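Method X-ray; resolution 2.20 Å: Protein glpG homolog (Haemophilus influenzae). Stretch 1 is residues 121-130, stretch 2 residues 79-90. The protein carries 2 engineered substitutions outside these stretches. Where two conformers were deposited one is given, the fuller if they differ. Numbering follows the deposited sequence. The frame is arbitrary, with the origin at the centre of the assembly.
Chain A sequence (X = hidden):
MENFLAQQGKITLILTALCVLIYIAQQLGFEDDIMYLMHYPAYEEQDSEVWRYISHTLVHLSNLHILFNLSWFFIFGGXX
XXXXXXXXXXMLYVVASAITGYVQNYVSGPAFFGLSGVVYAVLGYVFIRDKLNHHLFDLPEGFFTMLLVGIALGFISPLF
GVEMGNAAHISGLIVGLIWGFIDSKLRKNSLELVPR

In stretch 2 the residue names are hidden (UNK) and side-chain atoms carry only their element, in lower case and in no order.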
# COMPACT_ATOMS: atom_id res chain seq x y z
N ALA A 121 -0.46 -3.81 2.97
CA ALA A 121 -1.88 -3.87 3.25
C ALA A 121 -2.57 -4.57 2.08
O ALA A 121 -3.40 -5.47 2.27
CB ALA A 121 -2.44 -2.48 3.44
N VAL A 122 -2.22 -4.16 0.86
CA VAL A 122 -2.77 -4.77 -0.34
C VAL A 122 -2.43 -6.27 -0.42
O VAL A 122 -3.31 -7.09 -0.69
CB VAL A 122 -2.31 -4.02 -1.62
CG1 VAL A 122 -2.45 -4.92 -2.85
CG2 VAL A 122 -3.11 -2.72 -1.79
N LEU A 123 -1.16 -6.61 -0.17
CA LEU A 123 -0.74 -8.03 -0.17
C LEU A 123 -1.45 -8.79 0.94
O LEU A 123 -1.85 -9.94 0.76
CB LEU A 123 0.78 -8.16 0.01
CG LEU A 123 1.68 -7.52 -1.06
CD1 LEU A 123 3.14 -7.87 -0.80
CD2 LEU A 123 1.26 -7.98 -2.44
N GLY A 124 -1.59 -8.16 2.10
CA GLY A 124 -2.28 -8.78 3.22
C GLY A 124 -3.74 -9.06 2.90
O GLY A 124 -4.27 -10.11 3.24
N TYR A 125 -4.39 -8.09 2.25
CA TYR A 125 -5.80 -8.23 1.88
C TYR A 125 -6.01 -9.39 0.90
O TYR A 125 -6.86 -10.25 1.12
CB TYR A 125 -6.31 -6.94 1.25
CG TYR A 125 -7.80 -6.91 1.06
CD1 TYR A 125 -8.63 -6.46 2.07
CD2 TYR A 125 -8.38 -7.37 -0.11
CE1 TYR A 125 -9.99 -6.44 1.91
CE2 TYR A 125 -9.75 -7.35 -0.28
CZ TYR A 125 -10.55 -6.88 0.73
OH TYR A 125 -11.91 -6.86 0.58
N VAL A 126 -5.23 -9.40 -0.17
CA VAL A 126 -5.33 -10.44 -1.17
C VAL A 126 -5.01 -11.81 -0.59
O VAL A 126 -5.69 -12.80 -0.88
CB VAL A 126 -4.39 -10.16 -2.36
CG1 VAL A 126 -4.37 -11.35 -3.32
CG2 VAL A 126 -4.80 -8.88 -3.07
N PHE A 127 -3.99 -11.86 0.27
CA PHE A 127 -3.55 -13.11 0.91
C PHE A 127 -4.64 -13.84 1.69
O PHE A 127 -4.88 -15.03 1.46
CB PHE A 127 -2.34 -12.86 1.83
CG PHE A 127 -1.96 -14.06 2.68
CD1 PHE A 127 -1.07 -15.01 2.19
CD2 PHE A 127 -2.49 -14.23 3.95
CE1 PHE A 127 -0.73 -16.12 2.96
CE2 PHE A 127 -2.15 -15.33 4.72
CZ PHE A 127 -1.27 -16.28 4.23
N ILE A 128 -5.25 -13.16 2.65
CA ILE A 128 -6.30 -13.78 3.47
C ILE A 128 -7.59 -14.01 2.69
O ILE A 128 -8.36 -14.92 3.00
CB ILE A 128 -6.59 -12.99 4.76
CG1 ILE A 128 -6.80 -11.51 4.46
CG2 ILE A 128 -5.45 -13.17 5.75
CD1 ILE A 128 -8.08 -11.22 3.75
N ARG A 129 -7.87 -13.13 1.74
CA ARG A 129 -9.04 -13.31 0.88
C ARG A 129 -8.88 -14.58 0.07
O ARG A 129 -9.78 -15.41 0.02
CB ARG A 129 -9.20 -12.11 -0.05
CG ARG A 129 -10.08 -11.00 0.51
CD ARG A 129 -11.53 -11.43 0.49
NE ARG A 129 -12.43 -10.28 0.46
CZ ARG A 129 -13.73 -10.35 0.24
NH1 ARG A 129 -14.31 -11.53 0.04
NH2 ARG A 129 -14.46 -9.24 0.22
N ASP A 130 -7.72 -14.74 -0.55
CA ASP A 130 -7.42 -15.93 -1.33
C ASP A 130 -7.50 -17.17 -0.43
O ASP A 130 -8.15 -18.16 -0.76
CB ASP A 130 -6.02 -15.83 -1.93
CG ASP A 130 -5.66 -17.02 -2.78
OD1 ASP A 130 -4.59 -17.62 -2.54
OD2 ASP A 130 -6.48 -17.41 -3.65
N UNK A 79 -5.58 -6.36 -8.99
CA UNK A 79 -6.42 -7.52 -8.67
C UNK A 79 -7.58 -7.09 -7.79
O UNK A 79 -8.72 -7.47 -8.03
s UNK A 79 -4.01 -10.79 -7.89
c UNK A 79 -4.67 -9.38 -8.80
c UNK A 79 -5.63 -8.61 -7.94
c UNK A 79 -2.75 -11.36 -9.05
N UNK A 80 -7.27 -6.35 -6.72
CA UNK A 80 -8.30 -5.87 -5.79
C UNK A 80 -9.33 -5.01 -6.50
O UNK A 80 -10.54 -5.23 -6.36
c UNK A 80 -6.25 -5.26 -2.51
c UNK A 80 -6.84 -5.97 -3.73
c UNK A 80 -7.68 -5.06 -4.62
c UNK A 80 -8.78 -4.39 -3.79
N UNK A 81 -8.87 -4.05 -7.29
CA UNK A 81 -9.78 -3.18 -8.00
C UNK A 81 -10.70 -3.96 -8.95
O UNK A 81 -11.91 -3.76 -8.95
o UNK A 81 -10.01 1.16 -10.02
c UNK A 81 -9.03 -2.10 -8.77
c UNK A 81 -9.95 -1.15 -9.51
o UNK A 81 -8.05 0.18 -9.90
c UNK A 81 -9.29 0.15 -9.84
N UNK A 82 -10.11 -4.85 -9.74
CA UNK A 82 -10.88 -5.63 -10.70
C UNK A 82 -11.78 -6.67 -10.04
O UNK A 82 -12.76 -7.11 -10.63
c UNK A 82 -9.96 -6.30 -11.72
n UNK A 82 -7.23 -6.49 -13.25
c UNK A 82 -6.95 -7.69 -12.78
c UNK A 82 -9.40 -5.35 -12.76
c UNK A 82 -8.53 -6.09 -13.79
n UNK A 82 -7.87 -8.65 -12.79
n UNK A 82 -5.73 -7.96 -12.31
N UNK A 83 -11.47 -7.03 -8.81
CA UNK A 83 -12.23 -8.06 -8.12
C UNK A 83 -13.28 -7.53 -7.13
O UNK A 83 -14.40 -8.04 -7.08
o UNK A 83 -10.35 -9.57 -8.40
c UNK A 83 -11.30 -9.08 -7.44
c UNK A 83 -12.10 -10.24 -6.88
N UNK A 84 -12.94 -6.48 -6.39
CA UNK A 84 -13.86 -5.93 -5.38
C UNK A 84 -14.36 -4.50 -5.65
O UNK A 84 -15.18 -3.97 -4.90
c UNK A 84 -10.73 -8.76 -3.48
c UNK A 84 -11.28 -7.53 -3.78
c UNK A 84 -13.23 -5.99 -3.99
c UNK A 84 -12.89 -9.59 -2.92
c UNK A 84 -13.44 -8.36 -3.21
c UNK A 84 -11.53 -9.79 -3.04
c UNK A 84 -12.63 -7.32 -3.65
N UNK A 85 -13.82 -3.85 -6.68
CA UNK A 85 -14.25 -2.50 -7.03
C UNK A 85 -13.23 -1.40 -6.76
O UNK A 85 -12.32 -1.56 -5.95
N UNK A 86 -13.42 -0.27 -7.42
CA UNK A 86 -12.52 0.87 -7.28
C UNK A 86 -12.63 1.55 -5.91
O UNK A 86 -11.66 2.11 -5.41
o UNK A 86 -12.51 1.28 -9.67
c UNK A 86 -12.75 1.88 -8.40
N UNK A 87 -13.83 1.54 -5.33
CA UNK A 87 -14.03 2.16 -4.03
C UNK A 87 -13.22 1.42 -2.96
O UNK A 87 -12.54 2.04 -2.13
c UNK A 87 -16.31 3.10 -4.55
c UNK A 87 -15.52 2.17 -3.63
c UNK A 87 -15.69 2.57 -2.19
N UNK A 88 -13.27 0.10 -3.02
CA UNK A 88 -12.54 -0.75 -2.09
C UNK A 88 -11.04 -0.43 -2.11
O UNK A 88 -10.42 -0.29 -1.06
c UNK A 88 -12.54 -3.14 -0.11
n UNK A 88 -14.55 -3.44 1.35
c UNK A 88 -12.03 -3.21 -1.54
c UNK A 88 -13.99 -3.61 -0.03
c UNK A 88 -12.77 -2.23 -2.44
N UNK A 89 -10.47 -0.34 -3.31
CA UNK A 89 -9.04 -0.04 -3.44
C UNK A 89 -8.73 1.36 -2.90
O UNK A 89 -7.78 1.55 -2.13
c UNK A 89 -7.11 0.17 -5.11
c UNK A 89 -6.21 -0.77 -4.28
c UNK A 89 -6.75 0.11 -6.58
c UNK A 89 -8.59 -0.15 -4.89
N UNK A 90 -9.55 2.34 -3.29
CA UNK A 90 -9.34 3.72 -2.86
C UNK A 90 -9.34 3.76 -1.33
O UNK A 90 -8.43 4.33 -0.72
c UNK A 90 -10.43 4.63 -3.42
c UNK A 90 -8.95 6.62 -2.93
c UNK A 90 -11.22 6.97 -3.92
c UNK A 90 -10.01 6.05 -3.85

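Position 79 carries three carbons and a sulfur in an unbranched chain. No atom comes within 4.5 Å of stretch 1. This is Met 79.

Position 80 has four carbons, forked at the first, with one arm two carbons long. It lies among Val 122, Tyr 125 and Val 126. This is Ile 80. Its CD1 is 3.8 Å from both Val 122 CG1 and Tyr 125 CD2, and its CG1 is 3.6 Å from Val 126 CG2.

Position 81 has three carbons, the third carrying two oxygens. It is out of reach of stretch 1. This is Glu 81.

Position 82 has three carbons, a nitrogen, then a carbon bearing two more nitrogens. It lies on the surface, out of reach of stretch 1. This is Arg 82.

Position 83 has one carbon carrying an oxygen and a carbon, and touches nothing on stretch 1. This is Thr 83. Its OG1 donates a hydrogen bond to Met 79 O at 2.7 Å.

Position 84 has one carbon leading to a ring of six carbons. The ring meets Tyr 125 and Arg 129. This is Phe 84. Its CE1 is 3.6 Å from Tyr 125 CE2, and its CE2 is 3.4 Å from Arg 129 CZ, over one face of the guanidinium.

Position 85 has no side-chain atoms. Phi is 110°, and a CB here would jam against the carbonyl O of Phe 84. This is Gly 85, which ends one helix and sits at the N-cap position of the next.

Position 86 has one carbon and one oxygen and is out of reach of stretch 1. This is Ser 86. Its OG donates a hydrogen bond to Glu 81 OE2 at 2.5 Å.

Position 87 has three carbons, forked at the first, far from stretch 1. This is Val 87.

Position 88 has four carbons in a row ending in nitrogen. One carbon approaches the Tyr 125 hydroxyl. This is Lys 88, with CD 3.8 Å from Tyr 125 OH.

Position 89 has four carbons, forked at the second. Its end nears Val 122. This is Leu 89, with CD1 4.4 Å from Val 122 CG2.

Position 90 also has four carbons forked at the second, but lies on the surface, out of reach. This is Leu 90.

The contact works by packing; no hydrogen bond crosses it. Ile 80 packs against Val 122, Tyr 125 and Val 126. The edge of Tyr 125 meets the face of Phe 84, with planes at 85°.

Stretch 2 (79-90) MIERTFGSVKLL
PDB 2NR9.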